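Local atomic coordinates of cobalamin biosynthesis protein CobN (Mycobacterium tuberculosis, PDB entry 7C6O), a protein that acts as the large, catalytic subunit of cobaltochelatase, the ligase that inserts cobalt into the corrin ring during cobalamin biosynthesis. Residues H612-T622 against I692-H702; F1119-M1129 against E1142-L1150. All blocks are in the same frame, centred on the assembly; numbering follows the deposited sequence. Where two conformers were deposited one is given.

Contact 1: residues H612-T622 against I692-H702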
loop_
_atom_site.group_PDB
_atom_site.type_symbol
_atom_site.label_atom_id
_atom_site.label_comp_id
_atom_site.label_asym_id
_atom_site.label_seq_id
_atom_site.Cartn_x
_atom_site.Cartn_y
_atom_site.Cartn_z
ATOM N N HIS A 612 12.877 5.991 -0.030
ATOM C CA HIS A 612 13.698 7.172 0.172
ATOM C C HIS A 612 13.140 8.021 1.305
ATOM O O HIS A 612 11.977 7.902 1.700
ATOM C CB HIS A 612 13.834 8.011 -1.118
ATOM C CG HIS A 612 12.567 8.673 -1.571
ATOM N ND1 HIS A 612 12.037 9.780 -0.942
ATOM C CD2 HIS A 612 11.747 8.407 -2.615
ATOM C CE1 HIS A 612 10.934 10.155 -1.567
ATOM N NE2 HIS A 612 10.736 9.339 -2.587
ATOM N N LEU A 613 14.006 8.890 1.815
ATOM C CA LEU A 613 13.711 9.663 3.008
ATOM C C LEU A 613 12.586 10.665 2.755
ATOM O O LEU A 613 12.323 11.085 1.625
ATOM C CB LEU A 613 14.973 10.389 3.479
ATOM C CG LEU A 613 14.959 11.009 4.876
ATOM C CD1 LEU A 613 14.711 9.946 5.936
ATOM C CD2 LEU A 613 16.264 11.737 5.138
ATOM N N ILE A 614 11.910 11.034 3.838
ATOM C CA ILE A 614 10.924 12.111 3.833
ATOM C C ILE A 614 11.632 13.420 3.499
ATOM O O ILE A 614 12.858 13.516 3.658
ATOM C CB ILE A 614 10.203 12.197 5.187
ATOM C CG1 ILE A 614 11.196 12.567 6.292
ATOM C CG2 ILE A 614 9.508 10.875 5.498
ATOM C CD1 ILE A 614 10.540 12.984 7.593
ATOM N N PRO A 615 10.922 14.445 3.035
ATOM C CA PRO A 615 11.559 15.749 2.820
ATOM C C PRO A 615 12.104 16.304 4.124
ATOM O O PRO A 615 11.678 15.887 5.212
ATOM C CB PRO A 615 10.413 16.622 2.277
ATOM C CG PRO A 615 9.158 15.911 2.669
ATOM C CD PRO A 615 9.500 14.455 2.648
ATOM N N PRO A 616 13.056 17.232 4.063
ATOM C CA PRO A 616 13.490 17.903 5.290
ATOM C C PRO A 616 12.317 18.631 5.928
ATOM O O PRO A 616 11.473 19.206 5.238
ATOM C CB PRO A 616 14.572 18.875 4.801
ATOM C CG PRO A 616 14.248 19.108 3.367
ATOM C CD PRO A 616 13.697 17.800 2.864
ATOM N N MET A 617 12.260 18.577 7.260
ATOM C CA MET A 617 11.173 19.149 8.042
ATOM C C MET A 617 11.712 20.193 9.011
ATOM O O MET A 617 12.856 20.107 9.466
ATOM C CB MET A 617 10.425 18.065 8.834
ATOM C CG MET A 617 9.922 16.902 7.989
ATOM S SD MET A 617 8.634 17.368 6.814
ATOM C CE MET A 617 7.297 17.808 7.925
ATOM N N ALA A 618 10.870 21.172 9.335
ATOM C CA ALA A 618 11.220 22.199 10.309
ATOM C C ALA A 618 9.940 22.813 10.856
ATOM O O ALA A 618 8.867 22.693 10.258
ATOM C CB ALA A 618 12.115 23.281 9.696
ATOM N N ARG A 619 10.067 23.473 12.006
ATOM C CA ARG A 619 8.917 24.125 12.620
ATOM C C ARG A 619 8.419 25.259 11.733
ATOM O O ARG A 619 9.206 25.954 11.085
ATOM C CB ARG A 619 9.293 24.653 14.007
ATOM C CG ARG A 619 8.234 24.419 15.070
ATOM C CD ARG A 619 8.838 24.466 16.471
ATOM N NE ARG A 619 9.181 25.821 16.884
ATOM C CZ ARG A 619 8.521 26.511 17.810
ATOM N NH1 ARG A 619 7.481 25.971 18.430
ATOM N NH2 ARG A 619 8.906 27.740 18.121
ATOM N N ALA A 620 7.095 25.441 11.700
ATOM C CA ALA A 620 6.514 26.449 10.816
ATOM C C ALA A 620 6.904 27.860 11.242
ATOM O O ALA A 620 7.152 28.722 10.391
ATOM C CB ALA A 620 4.993 26.306 10.780
ATOM N N GLU A 621 6.952 28.111 12.554
ATOM C CA GLU A 621 7.271 29.416 13.134
ATOM C C GLU A 621 6.234 30.473 12.759
ATOM O O GLU A 621 5.240 30.169 12.090
ATOM C CB GLU A 621 8.674 29.871 12.716
ATOM C CG GLU A 621 9.804 29.013 13.276
ATOM C CD GLU A 621 9.811 28.957 14.798
ATOM O OE1 GLU A 621 10.193 27.904 15.353
ATOM O OE2 GLU A 621 9.435 29.960 15.443
ATOM N N THR A 622 6.446 31.712 13.194
ATOM C CA THR A 622 5.517 32.799 12.923
ATOM C C THR A 622 6.146 33.829 11.996
ATOM O O THR A 622 7.369 33.912 11.850
ATOM C CB THR A 622 5.065 33.486 14.217
ATOM O OG1 THR A 622 6.208 34.002 14.911
ATOM C CG2 THR A 622 4.332 32.507 15.110
ATOM N N ILE A 692 -0.258 26.486 15.052
ATOM C CA ILE A 692 0.225 26.793 13.707
ATOM C C ILE A 692 1.690 27.212 13.713
ATOM O O ILE A 692 2.363 27.104 12.679
ATOM C CB ILE A 692 -0.624 27.876 13.019
ATOM C CG1 ILE A 692 -0.514 29.212 13.753
ATOM C CG2 ILE A 692 -2.079 27.426 12.908
ATOM C CD1 ILE A 692 -1.137 30.367 12.992
ATOM N N LYS A 693 2.202 27.687 14.849
ATOM C CA LYS A 693 3.620 28.009 14.959
ATOM C C LYS A 693 4.459 26.752 15.154
ATOM O O LYS A 693 5.568 26.653 14.617
ATOM C CB LYS A 693 3.838 28.983 16.119
ATOM C CG LYS A 693 5.290 29.200 16.506
ATOM C CD LYS A 693 5.411 30.213 17.638
ATOM C CE LYS A 693 6.864 30.536 17.931
ATOM N NZ LYS A 693 6.997 31.571 18.991
ATOM N N ASP A 694 3.931 25.782 15.899
ATOM C CA ASP A 694 4.691 24.621 16.342
ATOM C C ASP A 694 4.660 23.460 15.355
ATOM O O ASP A 694 5.515 22.570 15.442
ATOM C CB ASP A 694 4.154 24.148 17.698
ATOM C CG ASP A 694 5.092 23.192 18.403
ATOM O OD1 ASP A 694 6.291 23.521 18.532
ATOM O OD2 ASP A 694 4.625 22.121 18.844
ATOM N N VAL A 695 3.709 23.446 14.422
ATOM C CA VAL A 695 3.541 22.296 13.541
ATOM C C VAL A 695 4.763 22.133 12.643
ATOM O O VAL A 695 5.399 23.113 12.230
ATOM C CB VAL A 695 2.250 22.444 12.717
ATOM C CG1 VAL A 695 2.358 23.609 11.739
ATOM C CG2 VAL A 695 1.925 21.142 11.988
ATOM N N GLN A 696 5.115 20.881 12.357
ATOM C CA GLN A 696 6.198 20.595 11.427
ATOM C C GLN A 696 5.697 20.713 9.994
ATOM O O GLN A 696 4.634 20.186 9.653
ATOM C CB GLN A 696 6.757 19.193 11.674
ATOM C CG GLN A 696 7.469 19.027 13.006
ATOM C CD GLN A 696 8.815 19.727 13.035
ATOM O OE1 GLN A 696 9.270 20.181 14.085
ATOM N NE2 GLN A 696 9.461 19.808 11.880
ATOM N N ILE A 697 6.463 21.410 9.155
ATOM C CA ILE A 697 6.181 21.502 7.729
ATOM C C ILE A 697 7.462 21.174 6.978
ATOM O O ILE A 697 8.561 21.195 7.537
ATOM C CB ILE A 697 5.661 22.893 7.306
ATOM C CG1 ILE A 697 6.728 23.956 7.570
ATOM C CG2 ILE A 697 4.367 23.232 8.031
ATOM C CD1 ILE A 697 6.367 25.331 7.044
ATOM N N ARG A 698 7.321 20.854 5.696
ATOM C CA ARG A 698 8.511 20.551 4.918
ATOM C C ARG A 698 9.305 21.824 4.651
ATOM O O ARG A 698 8.740 22.902 4.443
ATOM C CB ARG A 698 8.151 19.845 3.613
ATOM C CG ARG A 698 7.350 20.646 2.612
ATOM C CD ARG A 698 7.057 19.754 1.415
ATOM N NE ARG A 698 6.182 20.364 0.417
ATOM C CZ ARG A 698 4.862 20.455 0.543
ATOM N NH1 ARG A 698 4.270 20.001 1.639
ATOM N NH2 ARG A 698 4.137 21.008 -0.422
ATOM N N ASP A 699 10.626 21.689 4.690
ATOM C CA ASP A 699 11.582 22.783 4.578
ATOM C C ASP A 699 12.503 22.552 3.389
ATOM O O ASP A 699 13.690 22.888 3.410
ATOM C CB ASP A 699 12.372 22.939 5.875
ATOM C CG ASP A 699 13.116 24.253 5.948
ATOM O OD1 ASP A 699 12.534 25.285 5.554
ATOM O OD2 ASP A 699 14.278 24.252 6.402
ATOM N N GLY A 700 11.950 21.974 2.335
ATOM C CA GLY A 700 12.668 21.581 1.146
ATOM C C GLY A 700 12.084 20.295 0.603
ATOM O O GLY A 700 11.024 19.841 1.031
ATOM N N LEU A 701 12.785 19.709 -0.362
ATOM C CA LEU A 701 12.399 18.430 -0.936
ATOM C C LEU A 701 13.576 17.476 -0.833
ATOM O O LEU A 701 14.735 17.896 -0.834
ATOM C CB LEU A 701 11.963 18.572 -2.400
ATOM C CG LEU A 701 10.769 19.492 -2.662
ATOM C CD1 LEU A 701 10.532 19.651 -4.153
ATOM C CD2 LEU A 701 9.530 18.946 -1.977
ATOM N N HIS A 702 13.277 16.185 -0.742
ATOM C CA HIS A 702 14.341 15.198 -0.659
ATOM C C HIS A 702 14.986 15.004 -2.023
ATOM O O HIS A 702 14.310 15.013 -3.056
ATOM C CB HIS A 702 13.817 13.859 -0.141
ATOM C CG HIS A 702 14.886 12.820 0.003
ATOM N ND1 HIS A 702 15.957 12.973 0.858
ATOM C CD2 HIS A 702 15.063 11.627 -0.612
ATOM C CE1 HIS A 702 16.744 11.915 0.769
ATOM N NE2 HIS A 702 16.225 11.083 -0.117
HETATM O O HOH W 1 15.468 14.796 2.970
HETATM O O HOH W 2 2.932 29.236 10.839
#
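Asp694 OD1 is gripped by two arginines. Across the contact, Arg619 NH1 donates to it at 2.7 Å in a salt bridge. The oxygen lies in the guanidinium plane and is met on its anti side. The two flat groups are turned 71° apart. Arg737 forms a second salt bridge to the same oxygen. A bend at chi3 (73°) turns the guanidinium so that NH1 meets the Asp694 carboxylate. Arg619 NE also bonds Glu621 OE1 at 2.8 Å, from above that carboxylate plane. These two acids hold the guanidinium from different sides and probably fix its rotation. Lys693 CG lies over one of its faces. The Lys693 chain is extended and passes along Thr622 CG2. Its amine pairs with Glu630 and Asp754. These acids probably offset the closeness of the lysine and arginine charges.

Beyond this charged end the backbones pair. Ala618 N donates to Ile697 O and Ile697 N to Ala618 O, each at 2.9 Å. Asp699 N closes one end on Pro616 O at 2.7 Å. Ala620 N and Glu621 N close the other on Val695 O and Lys693 O.

At the far end Leu613 CB sits over the His702 ring, 3.8 Å from its centroid, a CH-pi contact. With CG anti to the backbone N (chi1 -178°), the His702 ring is brought to Leu613. One ring nitrogen, NE2, bonds Glu807. The other, ND1, shares a water with Ile614 O. The whole is a short two-stranded antiparallel sheet, 617-619 with 696-698, closing off a largely helical excursion between the two strands.

Contact 2: residues F1119-M1129 against E1142-L1150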
loop_
_atom_site.group_PDB
_atom_site.type_symbol
_atom_site.label_atom_id
_atom_site.label_comp_id
_atom_site.label_asym_id
_atom_site.label_seq_id
_atom_site.Cartn_x
_atom_site.Cartn_y
_atom_site.Cartn_z
ATOM N N PHE A 1119 -3.201 26.840 5.214
ATOM C CA PHE A 1119 -2.946 28.032 4.409
ATOM C C PHE A 1119 -1.895 28.922 5.064
ATOM O O PHE A 1119 -0.932 29.346 4.416
ATOM C CB PHE A 1119 -4.251 28.804 4.192
ATOM C CG PHE A 1119 -4.153 29.892 3.154
ATOM C CD1 PHE A 1119 -4.277 29.596 1.806
ATOM C CD2 PHE A 1119 -3.946 31.210 3.527
ATOM C CE1 PHE A 1119 -4.193 30.593 0.850
ATOM C CE2 PHE A 1119 -3.865 32.212 2.577
ATOM C CZ PHE A 1119 -3.987 31.903 1.238
ATOM N N ARG A 1120 -2.053 29.199 6.359
ATOM C CA ARG A 1120 -1.123 30.108 7.021
ATOM C C ARG A 1120 0.179 29.416 7.410
ATOM O O ARG A 1120 1.254 30.009 7.282
ATOM C CB ARG A 1120 -1.780 30.729 8.251
ATOM C CG ARG A 1120 -2.941 31.652 7.936
ATOM C CD ARG A 1120 -3.177 32.579 9.104
ATOM N NE ARG A 1120 -4.432 33.318 9.016
ATOM C CZ ARG A 1120 -4.544 34.555 8.547
ATOM N NH1 ARG A 1120 -3.474 35.202 8.104
ATOM N NH2 ARG A 1120 -5.732 35.144 8.524
ATOM N N ALA A 1121 0.113 28.170 7.892
ATOM C CA ALA A 1121 1.326 27.504 8.352
ATOM C C ALA A 1121 2.212 27.023 7.209
ATOM O O ALA A 1121 3.414 26.826 7.420
ATOM C CB ALA A 1121 0.980 26.321 9.263
ATOM N N ARG A 1122 1.661 26.837 6.010
ATOM C CA ARG A 1122 2.449 26.254 4.932
ATOM C C ARG A 1122 2.274 27.001 3.614
ATOM O O ARG A 1122 3.261 27.447 3.022
ATOM C CB ARG A 1122 2.085 24.774 4.760
ATOM C CG ARG A 1122 3.151 23.934 4.060
ATOM C CD ARG A 1122 2.918 23.859 2.562
ATOM N NE ARG A 1122 1.677 23.160 2.235
ATOM C CZ ARG A 1122 1.129 23.140 1.024
ATOM N NH1 ARG A 1122 1.710 23.789 0.021
ATOM N NH2 ARG A 1122 -0.004 22.478 0.817
ATOM N N VAL A 1123 1.024 27.151 3.159
ATOM C CA VAL A 1123 0.759 27.584 1.786
ATOM C C VAL A 1123 1.410 28.935 1.500
ATOM O O VAL A 1123 2.117 29.100 0.499
ATOM C CB VAL A 1123 -0.755 27.620 1.514
ATOM C CG1 VAL A 1123 -1.036 28.213 0.143
ATOM C CG2 VAL A 1123 -1.345 26.217 1.616
ATOM N N VAL A 1124 1.181 29.918 2.365
ATOM C CA VAL A 1124 1.762 31.245 2.189
ATOM C C VAL A 1124 2.811 31.544 3.259
ATOM O O VAL A 1124 3.145 32.706 3.499
ATOM C CB VAL A 1124 0.679 32.336 2.148
ATOM C CG1 VAL A 1124 -0.209 32.154 0.927
ATOM C CG2 VAL A 1124 -0.147 32.322 3.422
ATOM N N ASN A 1125 3.330 30.511 3.908
ATOM C CA ASN A 1125 4.425 30.677 4.854
ATOM C C ASN A 1125 5.695 31.016 4.086
ATOM O O ASN A 1125 6.138 30.208 3.259
ATOM C CB ASN A 1125 4.605 29.396 5.669
ATOM C CG ASN A 1125 5.574 29.562 6.822
ATOM O OD1 ASN A 1125 6.511 30.356 6.759
ATOM N ND2 ASN A 1125 5.351 28.804 7.889
ATOM N N PRO A 1126 6.311 32.179 4.317
ATOM C CA PRO A 1126 7.512 32.532 3.541
ATOM C C PRO A 1126 8.638 31.523 3.676
ATOM O O PRO A 1126 9.444 31.386 2.748
ATOM C CB PRO A 1126 7.905 33.908 4.102
ATOM C CG PRO A 1126 7.230 33.996 5.438
ATOM C CD PRO A 1126 5.955 33.219 5.295
ATOM N N ARG A 1127 8.711 30.797 4.796
ATOM C CA ARG A 1127 9.745 29.777 4.947
ATOM C C ARG A 1127 9.530 28.626 3.972
ATOM O O ARG A 1127 10.493 28.108 3.394
ATOM C CB ARG A 1127 9.775 29.261 6.387
ATOM C CG ARG A 1127 10.341 30.250 7.396
ATOM C CD ARG A 1127 10.354 29.658 8.799
ATOM N NE ARG A 1127 10.911 28.307 8.811
ATOM C CZ ARG A 1127 12.212 28.032 8.812
ATOM N NH1 ARG A 1127 13.102 29.017 8.800
ATOM N NH2 ARG A 1127 12.627 26.774 8.823
ATOM N N TRP A 1128 8.275 28.213 3.775
ATOM C CA TRP A 1128 7.999 27.133 2.833
ATOM C C TRP A 1128 8.168 27.595 1.393
ATOM O O TRP A 1128 8.710 26.861 0.560
ATOM C CB TRP A 1128 6.590 26.580 3.045
ATOM C CG TRP A 1128 6.269 25.476 2.084
ATOM C CD1 TRP A 1128 6.629 24.164 2.194
ATOM C CD2 TRP A 1128 5.552 25.594 0.851
ATOM N NE1 TRP A 1128 6.173 23.455 1.110
ATOM C CE2 TRP A 1128 5.506 24.309 0.271
ATOM C CE3 TRP A 1128 4.942 26.659 0.182
ATOM C CZ2 TRP A 1128 4.871 24.061 -0.944
ATOM C CZ3 TRP A 1128 4.308 26.409 -1.023
ATOM C CH2 TRP A 1128 4.280 25.122 -1.575
ATOM N N MET A 1129 7.698 28.805 1.073
ATOM C CA MET A 1129 7.858 29.307 -0.288
ATOM C C MET A 1129 9.332 29.454 -0.647
ATOM O O MET A 1129 9.744 29.103 -1.758
ATOM C CB MET A 1129 7.121 30.635 -0.457
ATOM C CG MET A 1129 5.612 30.515 -0.323
ATOM S SD MET A 1129 4.721 32.002 -0.823
ATOM C CE MET A 1129 5.130 32.061 -2.569
ATOM N N GLU A 1142 5.222 22.099 -6.933
ATOM C CA GLU A 1142 4.478 21.925 -5.689
ATOM C C GLU A 1142 3.608 23.138 -5.385
ATOM O O GLU A 1142 2.512 22.998 -4.831
ATOM C CB GLU A 1142 5.442 21.649 -4.535
ATOM C CG GLU A 1142 6.215 20.345 -4.670
ATOM C CD GLU A 1142 5.323 19.120 -4.568
ATOM O OE1 GLU A 1142 4.253 19.212 -3.929
ATOM O OE2 GLU A 1142 5.692 18.067 -5.129
ATOM N N MET A 1143 4.082 24.339 -5.727
ATOM C CA MET A 1143 3.247 25.522 -5.551
ATOM C C MET A 1143 2.012 25.451 -6.441
ATOM O O MET A 1143 0.894 25.736 -5.994
ATOM C CB MET A 1143 4.049 26.790 -5.845
ATOM C CG MET A 1143 5.158 27.074 -4.847
ATOM S SD MET A 1143 6.071 28.570 -5.284
ATOM C CE MET A 1143 7.306 28.617 -3.994
ATOM N N ALA A 1144 2.195 25.053 -7.703
ATOM C CA ALA A 1144 1.069 24.975 -8.627
ATOM C C ALA A 1144 0.083 23.890 -8.215
ATOM O O ALA A 1144 -1.133 24.070 -8.347
ATOM C CB ALA A 1144 1.569 24.726 -10.049
ATOM N N ALA A 1145 0.586 22.753 -7.731
ATOM C CA ALA A 1145 -0.308 21.692 -7.279
ATOM C C ALA A 1145 -1.146 22.155 -6.097
ATOM O O ALA A 1145 -2.333 21.824 -6.000
ATOM C CB ALA A 1145 0.492 20.443 -6.913
ATOM N N THR A 1146 -0.541 22.932 -5.191
ATOM C CA THR A 1146 -1.280 23.459 -4.049
ATOM C C THR A 1146 -2.458 24.313 -4.502
ATOM O O THR A 1146 -3.550 24.226 -3.931
ATOM C CB THR A 1146 -0.342 24.262 -3.144
ATOM O OG1 THR A 1146 0.666 23.394 -2.607
ATOM C CG2 THR A 1146 -1.112 24.903 -1.994
ATOM N N VAL A 1147 -2.262 25.135 -5.536
ATOM C CA VAL A 1147 -3.371 25.926 -6.064
ATOM C C VAL A 1147 -4.476 25.013 -6.581
ATOM O O VAL A 1147 -5.664 25.247 -6.326
ATOM C CB VAL A 1147 -2.875 26.892 -7.156
ATOM C CG1 VAL A 1147 -4.048 27.624 -7.784
ATOM C CG2 VAL A 1147 -1.876 27.887 -6.574
ATOM N N ASP A 1148 -4.101 23.955 -7.302
ATOM C CA ASP A 1148 -5.097 23.042 -7.859
ATOM C C ASP A 1148 -5.865 22.313 -6.763
ATOM O O ASP A 1148 -7.079 22.109 -6.879
ATOM C CB ASP A 1148 -4.423 22.031 -8.789
ATOM C CG ASP A 1148 -4.106 22.604 -10.161
ATOM O OD1 ASP A 1148 -4.613 23.695 -10.497
ATOM O OD2 ASP A 1148 -3.341 21.955 -10.906
ATOM N N TYR A 1149 -5.176 21.903 -5.696
ATOM C CA TYR A 1149 -5.831 21.106 -4.667
ATOM C C TYR A 1149 -6.691 21.974 -3.757
ATOM O O TYR A 1149 -7.757 21.539 -3.313
ATOM C CB TYR A 1149 -4.789 20.324 -3.864
ATOM C CG TYR A 1149 -3.914 19.441 -4.734
ATOM C CD1 TYR A 1149 -4.366 18.981 -5.968
ATOM C CD2 TYR A 1149 -2.633 19.079 -4.331
ATOM C CE1 TYR A 1149 -3.571 18.186 -6.772
ATOM C CE2 TYR A 1149 -1.830 18.279 -5.131
ATOM C CZ TYR A 1149 -2.306 17.838 -6.348
ATOM O OH TYR A 1149 -1.514 17.044 -7.150
ATOM N N LEU A 1150 -6.252 23.203 -3.478
ATOM C CA LEU A 1150 -7.133 24.156 -2.815
ATOM C C LEU A 1150 -8.373 24.425 -3.658
ATOM O O LEU A 1150 -9.491 24.476 -3.132
ATOM C CB LEU A 1150 -6.385 25.459 -2.528
ATOM C CG LEU A 1150 -5.357 25.409 -1.398
ATOM C CD1 LEU A 1150 -4.636 26.744 -1.283
ATOM C CD2 LEU A 1150 -6.025 25.042 -0.077
#
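Thr1146 OG1 meets Arg1122 NH1 at 2.9 Å, in the one hydrogen bond between the two segments. It is nearly straight, 168° at the hydrogen, and lies in the guanidinium plane. The methyl of Thr1146, CG2, turns to Val1123 CG2 at 3.8 Å. Next to it, Val1123 CG1 and Leu1150 CD1 meet tip to tip at 4.1 Å. Leu1150 CD1 also touches the edge of the Phe1119 ring. On the other flank, Trp1128 CH2 approaches Met1143 CG at 3.9 Å as the two side chains slide past each other. The extended Met1143 chain carries CE to within 3.3 Å of Met1129 O and also against Met1129 CB.

Several groups position this first shell. Thr1146 OG1 donates to Glu1142 O, one turn back in its own helix, at 2.9 Å. The hydroxyl proton is thus committed, and the oxygen accepts from the arginine. Arg1122 bends at chi2 (-93°) and chi3, which lays its CD over the centre of the Trp1128 ring. Val1123 CG2 covers one face of its guanidinium. Asp1067 and Asp1070 take its NH2 in salt bridges, so the arginine is held from both helix and loop.

Farther out, Asn1125 bridges two helices at their junction. Its OD1 accepts from Arg1127 N at 3.0 Å, and its ND2 donates to Ala1121 O. Tyr1172 of helix 1162-1174 touches Trp1128 and Met1129. Two consecutive helices, 1111-1123 and 1126-1132, the second N-capped by Asn1125, thus meet helix 1136-1157 in a buried helix-to-helix contact bridged by long side chains, in the helical C-terminal part of the chain.

Both contacts are buried, and their centres lie 13 Å apart. Every touching residue of contact 2 is buried, whereas several of contact 1 are partly exposed. Contact 1 rests on backbone pairing between strands, with charged networks at its margin. Contact 2 has no backbone-to-backbone bonds, rests mainly on apolar side chains around one hydrogen bond, and buries much less surface. The segment 1119-1129 of contact 2 lies against the strands of contact 1. Asn1125 ND2 probably bonds Ala620 O, and Ile697 CD1 packs on Ala1121 O. Arg698 lies beside Trp1128, while Asp1070 receives both Arg698 and Arg1122. The small sheet is thus joined to the C-terminal helices, although the contacts follow in series.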